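Local coordinates for mandelate racemase/muconate lactonizing enzyme, C-terminal domain protein (Paracoccus denitrificans, PDB 4DWD) that binds magnesium and, as a member of the mandelate racemase/muconate lactonizing branch of the enolase superfamily, probably acts as a hydro-lyase, at residues M22-D34 with W39-L52. Numbering follows the deposited sequence.
Sequences MPTSAFVRITAED and WGEASPMLGGIASL
V28 and G40 exchange two backbone hydrogen bonds, G40 N to V28 O at 2.8 Å and V28 N to G40 O at 2.9 Å, joining strands 24-32 and 37-42 as an antiparallel hairpin. A further bond runs from A42 N to A26 O. A26 N and A42 O stand too far apart to bond; water 4 lies between them, accepting from A26 N. On one face, R29 lies alongside W39: its CB sits over the six-membered ring, 4.0 Å from the centroid, in a CH-pi contact. With CG anti to the backbone N (chi1 175°), the arginine chain runs on across the indole, CD 3.6 Å from W39 CZ2. F27 CB meets the rim of the same indole, while F27 CE1 comes within 3.4 Å of E41 CD, ring and carboxylate planes 56° apart; E41 OE1 accepts a hydrogen bond from G305 N. A leucine in place of W39 would probably leave the R29 methylenes without their flat support and open a gap beside F27 CB. The other face carries A26, whose CB lies 3.8 Å from L52 CG; a side chain on G48, the N-cap of helix 49-63, would collide with A26 CB. Strand 5-14 flanks 24-32 on its other edge, its E9 salt-bridged to R29. Helix 90-110 packs on V28, whereas V304 of helix 304-314 meets F27, W39 and E41, joining this sheet to the barrel domain.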
loop_
_atom_site.group_PDB
_atom_site.type_symbol
_atom_site.label_atom_id
_atom_site.label_comp_id
_atom_site.label_asym_id
_atom_site.label_seq_id
_atom_site.Cartn_x
_atom_site.Cartn_y
_atom_site.Cartn_z
HETATM N N MSE B 22 2.253 -31.250 31.296
HETATM C CA MSE B 22 3.135 -30.699 32.325
HETATM C C MSE B 22 3.782 -31.788 33.159
HETATM O O MSE B 22 4.954 -31.658 33.526
HETATM C CB MSE B 22 2.357 -29.639 33.126
HETATM C CG MSE B 22 2.640 -29.611 34.627
HETATM SE SE MSE B 22 3.636 -27.994 35.184
HETATM C CE MSE B 22 4.068 -27.181 33.433
ATOM N N PRO B 23 3.045 -32.878 33.470
ATOM C CA PRO B 23 3.692 -33.926 34.265
ATOM C C PRO B 23 4.721 -34.760 33.495
ATOM O O PRO B 23 5.563 -35.396 34.132
ATOM C CB PRO B 23 2.519 -34.801 34.721
ATOM C CG PRO B 23 1.472 -34.590 33.683
ATOM C CD PRO B 23 1.606 -33.153 33.276
ATOM N N THR B 24 4.653 -34.782 32.160
ATOM C CA THR B 24 5.670 -35.503 31.367
ATOM C C THR B 24 6.330 -34.649 30.296
ATOM O O THR B 24 5.726 -33.724 29.747
ATOM C CB THR B 24 5.193 -36.845 30.737
ATOM O OG1 THR B 24 4.421 -36.596 29.557
ATOM C CG2 THR B 24 4.397 -37.689 31.725
ATOM N N SER B 25 7.579 -34.987 30.024
ATOM C CA SER B 25 8.410 -34.282 29.075
ATOM C C SER B 25 8.866 -35.213 27.959
ATOM O O SER B 25 8.683 -36.443 28.029
ATOM C CB SER B 25 9.599 -33.647 29.795
ATOM O OG SER B 25 9.135 -32.634 30.668
ATOM N N ALA B 26 9.425 -34.603 26.921
ATOM C CA ALA B 26 9.806 -35.311 25.715
ATOM C C ALA B 26 11.261 -34.996 25.359
ATOM O O ALA B 26 11.600 -33.864 24.971
ATOM C CB ALA B 26 8.868 -34.936 24.580
ATOM N N PHE B 27 12.120 -36.006 25.501
ATOM C CA PHE B 27 13.551 -35.821 25.285
ATOM C C PHE B 27 14.060 -36.707 24.173
ATOM O O PHE B 27 13.472 -37.751 23.877
ATOM C CB PHE B 27 14.341 -36.085 26.579
ATOM C CG PHE B 27 13.962 -35.173 27.714
ATOM C CD1 PHE B 27 14.236 -33.811 27.645
ATOM C CD2 PHE B 27 13.317 -35.676 28.848
ATOM C CE1 PHE B 27 13.894 -32.965 28.693
ATOM C CE2 PHE B 27 12.959 -34.833 29.896
ATOM C CZ PHE B 27 13.245 -33.471 29.811
ATOM N N VAL B 28 15.146 -36.262 23.551
ATOM C CA VAL B 28 15.868 -37.070 22.577
ATOM C C VAL B 28 17.281 -37.256 23.116
ATOM O O VAL B 28 17.955 -36.285 23.466
ATOM C CB VAL B 28 15.878 -36.412 21.173
ATOM C CG1 VAL B 28 16.761 -37.197 20.215
ATOM C CG2 VAL B 28 14.468 -36.330 20.610
ATOM N N ARG B 29 17.715 -38.514 23.211
ATOM C CA ARG B 29 19.087 -38.813 23.590
ATOM C C ARG B 29 19.809 -39.365 22.374
ATOM O O ARG B 29 19.383 -40.368 21.799
ATOM C CB ARG B 29 19.146 -39.803 24.762
ATOM C CG ARG B 29 20.580 -40.219 25.094
ATOM C CD ARG B 29 20.693 -41.001 26.389
ATOM N NE ARG B 29 19.874 -42.202 26.391
ATOM C CZ ARG B 29 19.491 -42.826 27.503
ATOM N NH1 ARG B 29 19.847 -42.352 28.691
ATOM N NH2 ARG B 29 18.740 -43.913 27.432
ATOM N N ILE B 30 20.877 -38.684 21.968
ATOM C CA ILE B 30 21.712 -39.147 20.848
ATOM C C ILE B 30 23.063 -39.603 21.383
ATOM O O ILE B 30 23.749 -38.847 22.063
ATOM C CB ILE B 30 21.875 -38.071 19.745
ATOM C CG1 ILE B 30 20.492 -37.574 19.290
ATOM C CG2 ILE B 30 22.672 -38.623 18.559
ATOM C CD1 ILE B 30 20.480 -36.637 18.090
ATOM N N THR B 31 23.442 -40.837 21.042
ATOM C CA THR B 31 24.709 -41.406 21.471
ATOM C C THR B 31 25.606 -41.522 20.255
ATOM O O THR B 31 25.187 -42.032 19.210
ATOM C CB THR B 31 24.504 -42.779 22.129
ATOM O OG1 THR B 31 23.536 -42.644 23.177
ATOM C CG2 THR B 31 25.816 -43.308 22.716
ATOM N N ALA B 32 26.825 -41.015 20.384
ATOM C CA ALA B 32 27.810 -41.108 19.312
ATOM C C ALA B 32 28.542 -42.445 19.409
ATOM O O ALA B 32 28.425 -43.158 20.418
ATOM C CB ALA B 32 28.792 -39.954 19.396
ATOM N N GLU B 33 29.308 -42.769 18.371
ATOM C CA GLU B 33 30.036 -44.033 18.323
ATOM C C GLU B 33 31.060 -44.184 19.453
ATOM O O GLU B 33 31.429 -45.309 19.801
ATOM C CB GLU B 33 30.694 -44.231 16.949
ATOM C CG GLU B 33 31.713 -43.161 16.568
ATOM C CD GLU B 33 32.316 -43.361 15.187
ATOM O OE1 GLU B 33 32.563 -44.524 14.771
ATOM O OE2 GLU B 33 32.564 -42.339 14.515
ATOM N N ASP B 34 31.511 -43.064 20.023
ATOM C CA ASP B 34 32.484 -43.102 21.121
ATOM C C ASP B 34 31.830 -43.149 22.505
ATOM O O ASP B 34 32.520 -43.074 23.522
ATOM C CB ASP B 34 33.474 -41.928 21.027
ATOM C CG ASP B 34 32.826 -40.573 21.327
ATOM O OD1 ASP B 34 31.578 -40.487 21.398
ATOM O OD2 ASP B 34 33.582 -39.591 21.482
ATOM N N TRP B 39 21.836 -34.369 24.594
ATOM C CA TRP B 39 20.440 -34.273 25.010
ATOM C C TRP B 39 19.693 -33.188 24.286
ATOM O O TRP B 39 20.161 -32.050 24.201
ATOM C CB TRP B 39 20.374 -34.002 26.505
ATOM C CG TRP B 39 20.646 -35.246 27.302
ATOM C CD1 TRP B 39 21.827 -35.627 27.918
ATOM C CD2 TRP B 39 19.699 -36.329 27.560
ATOM N NE1 TRP B 39 21.672 -36.841 28.539
ATOM C CE2 TRP B 39 20.417 -37.316 28.359
ATOM C CE3 TRP B 39 18.368 -36.565 27.218
ATOM C CZ2 TRP B 39 19.806 -38.490 28.800
ATOM C CZ3 TRP B 39 17.765 -37.748 27.657
ATOM C CH2 TRP B 39 18.473 -38.684 28.430
ATOM N N GLY B 40 18.500 -33.520 23.801
ATOM C CA GLY B 40 17.598 -32.539 23.183
ATOM C C GLY B 40 16.210 -32.653 23.787
ATOM O O GLY B 40 15.907 -33.597 24.532
ATOM N N GLU B 41 15.354 -31.683 23.484
ATOM C CA GLU B 41 14.002 -31.652 24.044
ATOM C C GLU B 41 13.023 -31.147 22.997
ATOM O O GLU B 41 13.346 -30.217 22.251
ATOM C CB GLU B 41 13.952 -30.763 25.290
ATOM C CG GLU B 41 12.568 -30.734 25.917
ATOM C CD GLU B 41 12.529 -30.175 27.328
ATOM O OE1 GLU B 41 13.534 -29.623 27.833
ATOM O OE2 GLU B 41 11.451 -30.291 27.937
ATOM N N ALA B 42 11.849 -31.789 22.939
ATOM C CA ALA B 42 10.726 -31.332 22.105
ATOM C C ALA B 42 9.641 -30.770 23.014
ATOM O O ALA B 42 9.401 -31.311 24.097
ATOM C CB ALA B 42 10.143 -32.488 21.294
ATOM N N SER B 43 8.958 -29.713 22.574
ATOM C CA SER B 43 7.878 -29.124 23.369
ATOM C C SER B 43 6.865 -30.217 23.715
ATOM O O SER B 43 6.348 -30.879 22.811
ATOM C CB SER B 43 7.211 -28.006 22.571
ATOM O OG SER B 43 6.308 -27.272 23.386
ATOM N N PRO B 44 6.577 -30.411 25.019
ATOM C CA PRO B 44 5.777 -31.576 25.434
ATOM C C PRO B 44 4.267 -31.314 25.342
ATOM O O PRO B 44 3.520 -31.485 26.334
ATOM C CB PRO B 44 6.225 -31.785 26.876
ATOM C CG PRO B 44 6.529 -30.411 27.371
ATOM C CD PRO B 44 7.118 -29.676 26.183
HETATM N N MSE B 45 3.826 -30.928 24.145
HETATM C CA MSE B 45 2.410 -30.629 23.902
HETATM C C MSE B 45 1.670 -31.943 23.878
HETATM O O MSE B 45 1.986 -32.843 23.075
HETATM C CB MSE B 45 2.262 -29.846 22.592
HETATM C CG MSE B 45 3.074 -28.544 22.619
HETATM SE SE MSE B 45 2.490 -27.290 24.028
HETATM C CE MSE B 45 3.674 -27.764 25.504
ATOM N N LEU B 46 0.684 -32.066 24.768
ATOM C CA LEU B 46 -0.013 -33.338 25.010
ATOM C C LEU B 46 1.018 -34.458 25.200
ATOM O O LEU B 46 0.872 -35.584 24.698
ATOM C CB LEU B 46 -1.039 -33.646 23.902
ATOM C CG LEU B 46 -2.158 -32.621 23.726
ATOM C CD1 LEU B 46 -3.092 -33.104 22.636
ATOM C CD2 LEU B 46 -2.921 -32.371 25.016
ATOM N N GLY B 47 2.085 -34.107 25.907
ATOM C CA GLY B 47 3.155 -35.046 26.239
ATOM C C GLY B 47 4.285 -35.115 25.220
ATOM O O GLY B 47 5.320 -35.762 25.454
ATOM N N GLY B 48 4.109 -34.469 24.076
ATOM C CA GLY B 48 5.137 -34.550 23.033
ATOM C C GLY B 48 5.234 -35.915 22.364
ATOM O O GLY B 48 6.227 -36.202 21.681
ATOM N N ILE B 49 4.212 -36.751 22.545
ATOM C CA ILE B 49 4.265 -38.143 22.083
ATOM C C ILE B 49 4.322 -38.233 20.559
ATOM O O ILE B 49 5.104 -39.013 20.011
ATOM C CB ILE B 49 3.082 -38.970 22.643
ATOM C CG1 ILE B 49 3.018 -38.866 24.182
ATOM C CG2 ILE B 49 3.165 -40.421 22.164
ATOM C CD1 ILE B 49 4.255 -39.331 24.912
ATOM N N ALA B 50 3.541 -37.394 19.879
ATOM C CA ALA B 50 3.573 -37.386 18.421
ATOM C C ALA B 50 4.966 -36.975 17.921
ATOM O O ALA B 50 5.507 -37.614 17.011
ATOM C CB ALA B 50 2.488 -36.475 17.852
ATOM N N SER B 51 5.560 -35.940 18.521
ATOM C CA SER B 51 6.928 -35.562 18.135
ATOM C C SER B 51 7.941 -36.690 18.359
ATOM O O SER B 51 8.808 -36.934 17.524
ATOM C CB SER B 51 7.401 -34.290 18.846
ATOM O OG SER B 51 6.672 -33.153 18.407
ATOM N N LEU B 52 7.823 -37.374 19.492
ATOM C CA LEU B 52 8.701 -38.495 19.790
ATOM C C LEU B 52 8.535 -39.640 18.786
ATOM O O LEU B 52 9.527 -40.263 18.396
ATOM C CB LEU B 52 8.468 -38.986 21.219
ATOM C CG LEU B 52 8.870 -38.021 22.347
ATOM C CD1 LEU B 52 8.488 -38.643 23.690
ATOM C CD2 LEU B 52 10.357 -37.678 22.315
HETATM O O HOH W 1 2.882 -32.815 29.411
HETATM O O HOH W 2 6.175 -37.257 27.477
HETATM O O HOH W 3 10.660 -30.442 30.434
HETATM O O HOH W 4 9.564 -31.887 26.822
#